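Local coordinates for hypothetical protein (PDB 4JGL) that is of unknown function but folds as a streptavidin-like beta barrel with two extra alpha helices and binds calcium in the crystal, at residues A[47-50]-A[55-58]; A[67-72]-A[161-166]; A[110-115]-A[129-134]. One frame throughout, in Å; residues are numbered along the deposited sequence.

Contact 1: A[47-50]-A[55-58]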
ATOM      1  N   TYR A  47       1.341  -2.247   2.624  1.00  8.76           N
ATOM      2  CA  TYR A  47       1.790  -2.460   3.995  1.00  9.12           C
ATOM      3  C   TYR A  47       0.600  -2.386   4.920  1.00  9.06           C
ATOM      4  O   TYR A  47      -0.023  -1.332   5.030  1.00 10.07           O
ATOM      5  CB  TYR A  47       2.836  -1.407   4.365  1.00  9.78           C
ATOM      6  CG  TYR A  47       3.650  -1.655   5.600  1.00  9.73           C
ATOM      7  CD1 TYR A  47       4.580  -2.668   5.676  1.00 10.82           C
ATOM      8  CD2 TYR A  47       3.553  -0.824   6.684  1.00 11.90           C
ATOM      9  CE1 TYR A  47       5.372  -2.842   6.800  1.00 11.67           C
ATOM     10  CE2 TYR A  47       4.319  -1.007   7.808  1.00 13.11           C
ATOM     11  CZ  TYR A  47       5.233  -1.998   7.863  1.00 10.58           C
ATOM     12  OH  TYR A  47       5.994  -2.141   9.009  1.00 13.29           O
ATOM     13  N   LEU A  48       0.272  -3.507   5.537  1.00  9.20           N
ATOM     14  CA  LEU A  48      -0.863  -3.584   6.457  1.00  9.27           C
ATOM     15  C   LEU A  48      -0.351  -3.453   7.886  1.00 10.53           C
ATOM     16  O   LEU A  48       0.578  -4.162   8.267  1.00 11.42           O
ATOM     17  CB  LEU A  48      -1.626  -4.898   6.280  1.00 10.50           C
ATOM     18  CG  LEU A  48      -2.963  -5.018   6.993  1.00 12.49           C
ATOM     19  CD1 LEU A  48      -4.003  -4.211   6.268  1.00 14.34           C
ATOM     20  CD2 LEU A  48      -3.378  -6.481   7.080  1.00 16.64           C
HETATM   21  N   MSE A  49      -0.943  -2.539   8.647  1.00 10.28           N
HETATM   22  CA  MSE A  49      -0.498  -2.229  10.008  1.00 12.65           C
HETATM   23  C   MSE A  49      -1.630  -2.417  10.994  1.00 13.38           C
HETATM   24  O   MSE A  49      -2.338  -1.454  11.333  1.00 13.96           O
HETATM   25  CB  MSE A  49      -0.037  -0.803  10.076  1.00 13.29           C
HETATM   26  CG  MSE A  49       1.099  -0.438   9.193  1.00 15.62           C
HETATM   27 SE   MSE A  49       1.653   1.383   9.269  0.75 14.50          SE
HETATM   28  CE  MSE A  49       2.340   1.379  10.912  1.00 18.74           C
ATOM     29  N   PRO A  50      -1.835  -3.655  11.458  1.00 14.23           N
ATOM     30  CA  PRO A  50      -2.945  -3.895  12.369  1.00 16.53           C
ATOM     31  C   PRO A  50      -2.862  -3.093  13.671  1.00 19.78           C
ATOM     32  O   PRO A  50      -3.913  -2.761  14.216  1.00 23.51           O
ATOM     33  CB  PRO A  50      -2.849  -5.389  12.644  1.00 18.03           C
ATOM     34  CG  PRO A  50      -2.115  -5.958  11.458  1.00 19.15           C
ATOM     35  CD  PRO A  50      -1.172  -4.906  11.055  1.00 15.28           C
ATOM     36  N   PHE A  55      -3.567   0.889   6.245  1.00  9.56           N
ATOM     37  CA  PHE A  55      -3.083   0.179   5.075  1.00  9.38           C
ATOM     38  C   PHE A  55      -2.410   1.199   4.186  1.00  9.04           C
ATOM     39  O   PHE A  55      -3.029   2.206   3.820  1.00  9.87           O
ATOM     40  CB  PHE A  55      -4.214  -0.526   4.333  1.00  9.98           C
ATOM     41  CG  PHE A  55      -3.765  -1.131   3.033  1.00 11.25           C
ATOM     42  CD1 PHE A  55      -2.979  -2.266   3.040  1.00 13.06           C
ATOM     43  CD2 PHE A  55      -4.048  -0.524   1.837  1.00 11.96           C
ATOM     44  CE1 PHE A  55      -2.490  -2.830   1.842  1.00 14.23           C
ATOM     45  CE2 PHE A  55      -3.571  -1.092   0.623  1.00 13.74           C
ATOM     46  CZ  PHE A  55      -2.770  -2.205   0.658  1.00 13.31           C
ATOM     47  N   LEU A  56      -1.135   0.985   3.861  1.00  9.41           N
ATOM     48  CA  LEU A  56      -0.410   1.898   3.000  0.50  9.21           C
ATOM     49  C   LEU A  56      -0.194   1.289   1.633  1.00  9.55           C
ATOM     50  O   LEU A  56       0.094   0.111   1.516  1.00  9.78           O
ATOM     51  CB  LEU A  56       0.928   2.287   3.628  0.50  9.78           C
ATOM     52  CG  LEU A  56       0.872   3.317   4.752  0.50 12.00           C
ATOM     53  CD1 LEU A  56       0.060   2.792   5.925  0.50 15.18           C
ATOM     54  CD2 LEU A  56       2.291   3.724   5.172  0.50 12.28           C
ATOM     55  N   LYS A  57      -0.346   2.109   0.601  1.00  9.48           N
ATOM     56  CA  LYS A  57      -0.113   1.687  -0.774  1.00  9.32           C
ATOM     57  C   LYS A  57       0.857   2.655  -1.418  1.00  8.85           C
ATOM     58  O   LYS A  57       0.589   3.865  -1.468  1.00 10.99           O
ATOM     59  CB  LYS A  57      -1.427   1.650  -1.551  1.00 11.40           C
ATOM     60  CG  LYS A  57      -1.233   1.270  -3.012  1.00 12.57           C
ATOM     61  CD  LYS A  57      -2.560   0.966  -3.679  1.00 16.64           C
ATOM     62  CE  LYS A  57      -2.364   0.462  -5.109  1.00 19.37           C
ATOM     63  NZ  LYS A  57      -1.972   1.586  -5.993  1.00 18.94           N
HETATM   64  N   MSE A  58       1.971   2.131  -1.920  1.00  9.24           N
HETATM   65  CA  MSE A  58       3.058   2.929  -2.487  1.00  9.67           C
HETATM   66  C   MSE A  58       3.245   2.661  -3.959  1.00  9.18           C
HETATM   67  O   MSE A  58       3.272   1.506  -4.389  1.00  9.97           O
HETATM   68  CB  MSE A  58       4.330   2.595  -1.740  1.00 10.49           C
HETATM   69  CG  MSE A  58       5.564   3.338  -2.220  1.00 12.00           C
HETATM   70 SE   MSE A  58       7.004   3.336  -0.979  0.75 16.76          SE
HETATM   71  CE  MSE A  58       7.384   1.970  -1.653  1.00 10.11           C
TER

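Contact 2: A[67-72]-A[161-166]. With EDO (1,2-ethanediol), chain E.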
ATOM      1  N   ILE A  67       2.607   7.601  -1.571  1.00 10.21           N
ATOM      2  CA  ILE A  67       2.069   6.669  -0.601  0.50  9.67           C
ATOM      3  C   ILE A  67       0.702   7.114  -0.109  1.00  9.76           C
ATOM      4  O   ILE A  67       0.548   8.169   0.515  1.00 11.30           O
ATOM      5  CB  ILE A  67       3.013   6.473   0.587  0.50 10.41           C
ATOM      6  CG1 ILE A  67       4.425   6.155   0.084  0.50 11.81           C
ATOM      7  CG2 ILE A  67       2.475   5.361   1.504  0.50 11.69           C
ATOM      8  CD1 ILE A  67       5.446   6.061   1.166  0.50 12.82           C
ATOM      9  N   ASN A  68      -0.296   6.310  -0.408  1.00  9.39           N
ATOM     10  CA  ASN A  68      -1.612   6.529   0.172  0.50 10.42           C
ATOM     11  C   ASN A  68      -1.691   5.858   1.545  1.00 10.25           C
ATOM     12  O   ASN A  68      -1.355   4.672   1.677  1.00 12.02           O
ATOM     13  CB  ASN A  68      -2.718   5.989  -0.749  0.50 10.92           C
ATOM     14  CG  ASN A  68      -3.157   6.988  -1.829  0.50 14.29           C
ATOM     15  OD1 ASN A  68      -3.122   8.197  -1.626  0.50 15.62           O
ATOM     16  ND2 ASN A  68      -3.584   6.468  -2.988  0.50 14.64           N
ATOM     17  N   ILE A  69      -2.111   6.629   2.541  1.00 10.07           N
ATOM     18  CA  ILE A  69      -2.425   6.108   3.868  1.00 10.49           C
ATOM     19  C   ILE A  69      -3.933   5.955   3.909  1.00 10.58           C
ATOM     20  O   ILE A  69      -4.685   6.946   3.856  1.00 11.68           O
ATOM     21  CB  ILE A  69      -1.981   7.047   4.990  1.00 11.70           C
ATOM     22  CG1 ILE A  69      -0.469   7.275   4.969  1.00 14.21           C
ATOM     23  CG2 ILE A  69      -2.393   6.443   6.344  1.00 14.53           C
ATOM     24  CD1 ILE A  69      -0.029   8.438   5.873  1.00 17.24           C
ATOM     25  N   TYR A  70      -4.380   4.706   3.936  1.00  9.81           N
ATOM     26  CA  TYR A  70      -5.777   4.329   4.117  1.00  9.76           C
ATOM     27  C   TYR A  70      -5.975   3.936   5.564  1.00  9.52           C
ATOM     28  O   TYR A  70      -5.079   3.346   6.179  1.00 10.46           O
ATOM     29  CB  TYR A  70      -6.147   3.099   3.261  1.00 10.10           C
ATOM     30  CG  TYR A  70      -6.201   3.336   1.768  1.00  9.88           C
ATOM     31  CD1 TYR A  70      -5.078   3.255   0.950  1.00 10.39           C
ATOM     32  CD2 TYR A  70      -7.407   3.573   1.151  1.00 10.92           C
ATOM     33  CE1 TYR A  70      -5.195   3.461  -0.423  1.00 10.86           C
ATOM     34  CE2 TYR A  70      -7.513   3.781  -0.184  1.00 10.92           C
ATOM     35  CZ  TYR A  70      -6.416   3.746  -0.980  1.00 10.26           C
ATOM     36  OH  TYR A  70      -6.550   3.947  -2.352  1.00 12.39           O
ATOM     37  N   THR A  71      -7.182   4.168   6.075  1.00 10.60           N
ATOM     38  CA  THR A  71      -7.607   3.493   7.282  1.00 11.31           C
ATOM     39  C   THR A  71      -8.344   2.221   6.878  1.00 10.79           C
ATOM     40  O   THR A  71      -8.922   2.164   5.798  1.00 12.75           O
ATOM     41  CB  THR A  71      -8.495   4.403   8.144  1.00 12.43           C
ATOM     42  OG1 THR A  71      -9.631   4.819   7.387  1.00 13.67           O
ATOM     43  CG2 THR A  71      -7.707   5.612   8.613  1.00 15.50           C
ATOM     44  N   TYR A  72      -8.299   1.178   7.698  1.00 11.13           N
ATOM     45  CA  TYR A  72      -9.001  -0.051   7.349  1.00 11.42           C
ATOM     46  C   TYR A  72      -9.702  -0.630   8.557  1.00 12.30           C
ATOM     47  O   TYR A  72      -9.301  -0.406   9.709  1.00 13.65           O
ATOM     48  CB  TYR A  72      -8.109  -1.118   6.697  1.00 12.00           C
ATOM     49  CG  TYR A  72      -7.325  -1.983   7.639  1.00 11.70           C
ATOM     50  CD1 TYR A  72      -6.077  -1.604   8.088  1.00 13.20           C
ATOM     51  CD2 TYR A  72      -7.839  -3.191   8.094  1.00 12.73           C
ATOM     52  CE1 TYR A  72      -5.347  -2.405   8.928  1.00 14.93           C
ATOM     53  CE2 TYR A  72      -7.127  -3.988   8.951  1.00 14.38           C
ATOM     54  CZ  TYR A  72      -5.878  -3.598   9.362  1.00 15.67           C
ATOM     55  OH  TYR A  72      -5.141  -4.379  10.219  1.00 19.53           O
ATOM     56  N   LYS A 161       7.404   9.264   8.948  1.00 15.61           N
ATOM     57  CA  LYS A 161       7.292   8.405  10.124  1.00 16.14           C
ATOM     58  C   LYS A 161       6.350   9.031  11.145  1.00 15.51           C
ATOM     59  O   LYS A 161       5.470   8.360  11.677  1.00 17.05           O
ATOM     60  CB  LYS A 161       8.667   8.164  10.738  1.00 17.39           C
ATOM     61  CG  LYS A 161       8.659   7.194  11.936  1.00 20.31           C
ATOM     62  CD  LYS A 161      10.057   6.972  12.504  1.00 23.66           C
ATOM     63  CE  LYS A 161      10.089   5.881  13.582  1.00 31.18           C
ATOM     64  NZ  LYS A 161       9.012   6.036  14.559  1.00 35.60           N
ATOM     65  N   ASN A 162       6.516  10.332  11.381  1.00 17.94           N
ATOM     66  CA  ASN A 162       5.697  11.024  12.380  1.00 18.62           C
ATOM     67  C   ASN A 162       4.242  11.103  11.971  1.00 16.88           C
ATOM     68  O   ASN A 162       3.355  10.946  12.788  1.00 17.93           O
ATOM     69  CB  ASN A 162       6.225  12.436  12.662  1.00 19.83           C
ATOM     70  CG  ASN A 162       7.588  12.440  13.346  1.00 23.73           C
ATOM     71  OD1 ASN A 162       8.025  11.435  13.899  1.00 27.44           O
ATOM     72  ND2 ASN A 162       8.275  13.579  13.290  1.00 29.35           N
ATOM     73  N   LEU A 163       3.968  11.346  10.687  1.00 17.19           N
ATOM     74  CA  LEU A 163       2.592  11.318  10.218  1.00 17.94           C
ATOM     75  C   LEU A 163       1.914   9.981  10.511  1.00 16.97           C
ATOM     76  O   LEU A 163       0.777   9.932  10.963  1.00 17.81           O
ATOM     77  CB  LEU A 163       2.525  11.600   8.703  1.00 18.97           C
ATOM     78  CG  LEU A 163       1.149  11.446   8.044  1.00 20.96           C
ATOM     79  CD1 LEU A 163       0.141  12.463   8.571  1.00 24.19           C
ATOM     80  CD2 LEU A 163       1.290  11.577   6.538  1.00 22.20           C
ATOM     81  N   VAL A 164       2.610   8.892  10.209  1.00 16.31           N
ATOM     82  CA  VAL A 164       2.061   7.570  10.427  1.00 15.63           C
ATOM     83  C   VAL A 164       1.914   7.287  11.931  1.00 15.98           C
ATOM     84  O   VAL A 164       0.870   6.844  12.377  1.00 17.97           O
ATOM     85  CB  VAL A 164       2.900   6.503   9.725  1.00 16.59           C
ATOM     86  CG1 VAL A 164       2.464   5.086  10.147  1.00 19.05           C
ATOM     87  CG2 VAL A 164       2.764   6.654   8.197  1.00 17.79           C
ATOM     88  N   ASP A 165       2.961   7.569  12.693  1.00 16.38           N
ATOM     89  CA  ASP A 165       2.941   7.274  14.137  1.00 18.82           C
ATOM     90  C   ASP A 165       1.840   8.048  14.863  1.00 19.22           C
ATOM     91  O   ASP A 165       1.250   7.533  15.815  1.00 21.90           O
ATOM     92  CB  ASP A 165       4.290   7.582  14.797  1.00 18.97           C
ATOM     93  CG  ASP A 165       5.361   6.571  14.455  1.00 23.89           C
ATOM     94  OD1 ASP A 165       5.003   5.475  13.969  1.00 26.38           O
ATOM     95  OD2 ASP A 165       6.557   6.888  14.680  1.00 24.50           O
ATOM     96  N   ASN A 166       1.575   9.275  14.420  1.00 18.90           N
ATOM     97  CA  ASN A 166       0.648  10.169  15.094  1.00 20.34           C
ATOM     98  C   ASN A 166      -0.743  10.139  14.477  1.00 21.52           C
ATOM     99  O   ASN A 166      -1.632  10.880  14.904  1.00 23.12           O
ATOM    100  CB  ASN A 166       1.206  11.599  15.112  1.00 21.90           C
ATOM    101  CG  ASN A 166       2.514  11.710  15.878  1.00 23.08           C
ATOM    102  OD1 ASN A 166       2.905  10.796  16.603  1.00 24.20           O
ATOM    103  ND2 ASN A 166       3.213  12.822  15.688  1.00 26.37           N
TER
HETATM  104  C1  EDO E 203       5.911   2.710  11.584  1.00 27.05           C
HETATM  105  O1  EDO E 203       6.496   1.521  12.131  1.00 30.91           O
HETATM  106  C2  EDO E 203       6.911   3.837  11.763  1.00 28.07           C
HETATM  107  O2  EDO E 203       7.143   4.032  13.163  1.00 28.06           O

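Contact 3: A[110-115]-A[129-134]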
ATOM      1  N   PRO A 110      -9.500   6.007  -5.020  1.00 14.45           N
ATOM      2  CA  PRO A 110     -10.341   4.824  -4.886  1.00 16.41           C
ATOM      3  C   PRO A 110     -10.271   4.196  -3.497  1.00 13.00           C
ATOM      4  O   PRO A 110      -9.206   4.201  -2.863  1.00 14.27           O
ATOM      5  CB  PRO A 110      -9.745   3.847  -5.919  1.00 17.56           C
ATOM      6  CG  PRO A 110      -8.422   4.307  -6.225  1.00 21.86           C
ATOM      7  CD  PRO A 110      -8.423   5.809  -6.006  1.00 15.77           C
ATOM      8  N   SER A 111     -11.415   3.708  -3.017  1.00 14.41           N
ATOM      9  CA  SER A 111     -11.468   2.815  -1.882  1.00 13.59           C
ATOM     10  C   SER A 111     -11.164   1.405  -2.366  1.00 14.13           C
ATOM     11  O   SER A 111     -11.226   1.114  -3.569  1.00 16.31           O
ATOM     12  CB  SER A 111     -12.821   2.883  -1.178  1.00 16.51           C
ATOM     13  OG  SER A 111     -13.065   4.180  -0.665  1.00 19.44           O
ATOM     14  N   PHE A 112     -10.788   0.542  -1.440  1.00 12.80           N
ATOM     15  CA  PHE A 112     -10.571  -0.859  -1.778  1.00 11.78           C
ATOM     16  C   PHE A 112     -11.277  -1.758  -0.777  1.00 11.60           C
ATOM     17  O   PHE A 112     -11.259  -1.481   0.426  1.00 14.16           O
ATOM     18  CB  PHE A 112      -9.069  -1.225  -1.729  1.00 12.40           C
ATOM     19  CG  PHE A 112      -8.253  -0.661  -2.863  1.00 13.16           C
ATOM     20  CD1 PHE A 112      -8.353  -1.235  -4.117  1.00 14.57           C
ATOM     21  CD2 PHE A 112      -7.375   0.393  -2.680  1.00 16.78           C
ATOM     22  CE1 PHE A 112      -7.602  -0.752  -5.172  1.00 15.21           C
ATOM     23  CE2 PHE A 112      -6.648   0.890  -3.732  1.00 16.01           C
ATOM     24  CZ  PHE A 112      -6.757   0.324  -4.970  1.00 16.58           C
ATOM     25  N   THR A 113     -11.841  -2.839  -1.285  1.00 11.36           N
ATOM     26  CA  THR A 113     -12.195  -4.002  -0.462  1.00 11.56           C
ATOM     27  C   THR A 113     -11.360  -5.158  -0.983  1.00 11.51           C
ATOM     28  O   THR A 113     -11.504  -5.547  -2.155  1.00 12.60           O
ATOM     29  CB  THR A 113     -13.682  -4.345  -0.543  1.00 14.01           C
ATOM     30  OG1 THR A 113     -14.441  -3.249  -0.005  1.00 19.54           O
ATOM     31  CG2 THR A 113     -14.048  -5.599   0.284  1.00 16.08           C
ATOM     32  N   PHE A 114     -10.488  -5.688  -0.138  1.00 10.69           N
ATOM     33  CA  PHE A 114      -9.649  -6.821  -0.483  1.00 10.60           C
ATOM     34  C   PHE A 114     -10.263  -8.092   0.091  1.00 11.67           C
ATOM     35  O   PHE A 114     -10.540  -8.156   1.302  1.00 12.65           O
ATOM     36  CB  PHE A 114      -8.238  -6.616   0.043  1.00 10.78           C
ATOM     37  CG  PHE A 114      -7.486  -5.528  -0.671  1.00 11.37           C
ATOM     38  CD1 PHE A 114      -7.097  -5.690  -2.003  1.00 12.14           C
ATOM     39  CD2 PHE A 114      -7.181  -4.350  -0.046  1.00 13.05           C
ATOM     40  CE1 PHE A 114      -6.412  -4.677  -2.672  1.00 13.73           C
ATOM     41  CE2 PHE A 114      -6.498  -3.340  -0.710  1.00 14.28           C
ATOM     42  CZ  PHE A 114      -6.138  -3.509  -2.027  1.00 14.63           C
ATOM     43  N   ILE A 115     -10.472  -9.088  -0.778  1.00 11.12           N
ATOM     44  CA  ILE A 115     -11.063 -10.360  -0.396  1.00 11.42           C
ATOM     45  C   ILE A 115     -10.037 -11.481  -0.584  1.00 10.49           C
ATOM     46  O   ILE A 115      -9.147 -11.386  -1.432  1.00 10.76           O
ATOM     47  CB  ILE A 115     -12.346 -10.675  -1.184  1.00 13.00           C
ATOM     48  CG1 ILE A 115     -12.070 -10.901  -2.660  1.00 13.58           C
ATOM     49  CG2 ILE A 115     -13.383  -9.568  -0.982  1.00 17.15           C
ATOM     50  CD1 ILE A 115     -13.319 -11.370  -3.432  1.00 17.80           C
ATOM     51  N   GLU A 129     -13.060  -4.488  -6.928  1.00 13.70           N
ATOM     52  CA  GLU A 129     -13.384  -3.577  -8.024  0.50 14.59           C
ATOM     53  C   GLU A 129     -12.134  -3.179  -8.781  1.00 14.42           C
ATOM     54  O   GLU A 129     -11.053  -3.121  -8.215  1.00 14.84           O
ATOM     55  CB  GLU A 129     -14.078  -2.325  -7.497  0.50 16.21           C
ATOM     56  CG  GLU A 129     -15.426  -2.617  -6.879  0.50 20.38           C
ATOM     57  CD  GLU A 129     -16.242  -1.364  -6.609  0.50 29.02           C
ATOM     58  OE1 GLU A 129     -16.065  -0.357  -7.329  0.50 32.24           O
ATOM     59  OE2 GLU A 129     -17.068  -1.399  -5.677  0.50 32.08           O
ATOM     60  N   LYS A 130     -12.301  -2.896 -10.070  1.00 14.67           N
ATOM     61  CA  LYS A 130     -11.218  -2.458 -10.914  1.00 13.65           C
ATOM     62  C   LYS A 130     -10.840  -1.015 -10.630  1.00 13.63           C
ATOM     63  O   LYS A 130     -11.697  -0.174 -10.275  1.00 16.15           O
ATOM     64  CB  LYS A 130     -11.630  -2.544 -12.391  1.00 15.10           C
ATOM     65  CG  LYS A 130     -11.851  -3.966 -12.887  1.00 16.55           C
ATOM     66  CD  LYS A 130     -12.348  -3.984 -14.316  1.00 20.33           C
ATOM     67  CE  LYS A 130     -12.766  -5.381 -14.740  1.00 24.98           C
ATOM     68  NZ  LYS A 130     -13.300  -5.351 -16.149  1.00 27.50           N
ATOM     69  N   VAL A 131      -9.563  -0.736 -10.860  1.00 12.20           N
ATOM     70  CA  VAL A 131      -9.013   0.606 -10.911  1.00 12.29           C
ATOM     71  C   VAL A 131      -8.286   0.674 -12.245  1.00 12.97           C
ATOM     72  O   VAL A 131      -7.450  -0.157 -12.548  1.00 13.45           O
ATOM     73  CB  VAL A 131      -8.021   0.853  -9.766  1.00 14.55           C
ATOM     74  CG1 VAL A 131      -7.256   2.187  -9.965  1.00 16.14           C
ATOM     75  CG2 VAL A 131      -8.760   0.814  -8.443  1.00 15.91           C
ATOM     76  N   ALA A 132      -8.632   1.657 -13.067  1.00 14.20           N
ATOM     77  CA  ALA A 132      -8.053   1.792 -14.400  1.00 15.86           C
ATOM     78  C   ALA A 132      -8.099   0.441 -15.121  1.00 14.52           C
ATOM     79  O   ALA A 132      -7.136   0.016 -15.750  1.00 15.95           O
ATOM     80  CB  ALA A 132      -6.643   2.319 -14.324  1.00 18.41           C
ATOM     81  N   GLY A 133      -9.242  -0.227 -15.026  1.00 14.44           N
ATOM     82  CA  GLY A 133      -9.478  -1.447 -15.753  1.00 14.44           C
ATOM     83  C   GLY A 133      -8.876  -2.717 -15.200  1.00 13.87           C
ATOM     84  O   GLY A 133      -9.017  -3.768 -15.809  1.00 15.78           O
ATOM     85  N   LYS A 134      -8.203  -2.649 -14.050  1.00 12.19           N
ATOM     86  CA  LYS A 134      -7.523  -3.816 -13.516  1.00 11.63           C
ATOM     87  C   LYS A 134      -7.752  -4.022 -12.038  1.00 11.14           C
ATOM     88  O   LYS A 134      -8.047  -3.094 -11.299  1.00 11.92           O
ATOM     89  CB  LYS A 134      -6.032  -3.734 -13.791  1.00 13.10           C
ATOM     90  CG  LYS A 134      -5.736  -3.758 -15.309  1.00 15.56           C
ATOM     91  CD  LYS A 134      -4.276  -3.837 -15.593  1.00 16.89           C
ATOM     92  CE  LYS A 134      -3.973  -3.987 -17.082  1.00 20.80           C
ATOM     93  NZ  LYS A 134      -2.513  -3.897 -17.352  1.00 26.62           N
TER
HETATM   94  O   HOH W   1     -12.239  -2.956  -4.245  1.00 15.30           O

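Contact 1: A[47-50]-A[55-58]
Tyr47 and Leu56 exchange two backbone hydrogen bonds, which fixes them as a hydrogen-bonded pair of antiparallel strands. The bond from Leu56 N to Tyr47 O is 2.8 Å long and nearly straight, at 172° about the hydrogen. The return bond, Tyr47 N to Leu56 O at 2.9 Å, is more bent, at 142°. Tyr47 O also receives a CA-H...O contact from Phe55 CA at 3.4 Å, so two hydrogens converge on this one acceptor.

Next along the ladder, Leu48 and Phe55 form a non-hydrogen-bonded pair, with CA atoms 4.6 Å apart. Phe55 holds CG anti to its backbone N (chi1 173°), which brings the ring alongside the opposite strand: Leu48 CD1 approaches Phe55 CD1 obliquely at 3.9 Å, the two side chains running at about a right angle. This is the beta hairpin of strands 44-49 and 54-61, two adjacent staves of the streptavidin-like barrel, joined by a short connection. Its two faces serve different neighbours. Phe55 packs with Phe114 and Met26, which places its face toward the probable barrel interior, whereas the Tyr47 and Leu56 face lies against helix 142-153.

On that helix-covered face Tyr47 CB and Leu56 CB are 4.2 Å apart. The selenium of selenomethionine Met49, atom SE, comes within 4.0 Å of Leu56 CD1. Leu56 was modelled in two conformers, and the distance holds for the one described. Further out, the Tyr47 ring turns away from Leu56 to meet Phe148 and Phe152, and the hydroxyl of this buried tyrosine is satisfied by a hydrogen bond with Glu149, which anchors the ring against the helix.

Contact 2: A[67-72]-A[161-166]
Ile69 meets Leu163 and Val164 through aliphatic groups alone; the flat group to consider is the carboxylate of Asp165, on the same helical segment. Its two oxygens have separate partners: OD2 takes Lys161 NZ at 2.6 Å on its syn lone pair, in a salt bridge, and OD1 accepts the O2 hydroxyl of a 1,2-ethanediol at 2.7 Å. Lys161 NZ also donates to that O2 at 3.1 Å, so ammonium, diol and carboxylate close a small ring of polar contacts. The diol probably comes from the crystallisation liquor. Lys161 stays extended until its last torsion (chi4 -47°), where the bend turns NZ toward the acid one helical turn on. Replacing Lys161 by an alanine would probably leave the Asp165 carboxylate without its charged mate and the diol hydroxyl without a donor.

Across the contact, Ile69 CD1 reaches Leu163 CD2 at 3.5 Å, tighter than usual for carbons, and Val164 CG2 at 4.0 Å. Ile69 thus presses its terminal methyl, CD1, against the helix, with Leu163 also touching Val87 of the adjoining strand. Helix 158-165, one of the two additions to the streptavidin-like fold, is thereby laid on strand 64-75. The junction between Ile69 and the helix probably depends on close fit and burial of apolar surface, while the Lys161-Asp165 salt bridge runs along the helix and not across to the strand.

Contact 3: A[110-115]-A[129-134]
Apolar contact comes first: Val131 sets one methyl, CG2, against two residues of segment 110-115. That methyl lies 3.8 Å from Phe112 CE1, approaching the ring obliquely, and 4.1 Å from Pro110 CB. With CG1 anti to the backbone N (chi1 170°), CG2 lies beside that N, and it is this branch that meets Phe112 and Pro110, the valine crossing both at about a right angle. Phe112 starts out pointing away from the loop, yet the far part of its ring, CE1 and CZ, returns to it.

The second kind is backbone bonding within the loop. Val131 N donates to Lys134 O at 2.8 Å and Lys134 N to Val131 O at 3.0 Å, the reciprocal pair of a two-residue type I' hairpin turn, with Ala132 and Gly133 at its corner in positive phi. This turn links strands 125-127 and 135-140 at an end of the barrel. Strand 112-116 pairs with 125-127, and the connection between those two carries the calcium ligands Thr117, Cys120 and Ser123.

Solvent supplies the third kind. Thr113 and Thr128 are joined by a backbone hydrogen bond, but at the next pair, Phe112 and Glu129, the chains have parted, their CA atoms standing 7.4 Å from each other. A water spans the divergence, accepting from Thr113 N at 3.0 Å and, weakly, from Glu129 N at 3.2 Å.

How the contacts relate
Contacts 1 and 2, with centres about 8 Å apart, share neighbouring strands: Phe55 O and Tyr70 N lie 2.8 Å apart, a probable hydrogen bond. They also join on the helix-covered face, where Met49 CE approaches Val164 CG1 at 3.8 Å and lies about 4 Å, nearest atoms, from the ethanediol held by contact 2. Contact 3 is about 15 Å from contact 1 and about 20 Å from contact 2, centre to centre, yet is tied to both: Phe55 CE2 packs 3.9 Å from Phe114 CE2, and Tyr70 OH is 2.7 Å from Pro110 O, probably hydrogen-bonded. In sequence, contact 3 nests within the loop closed by contact 2. No active site is established.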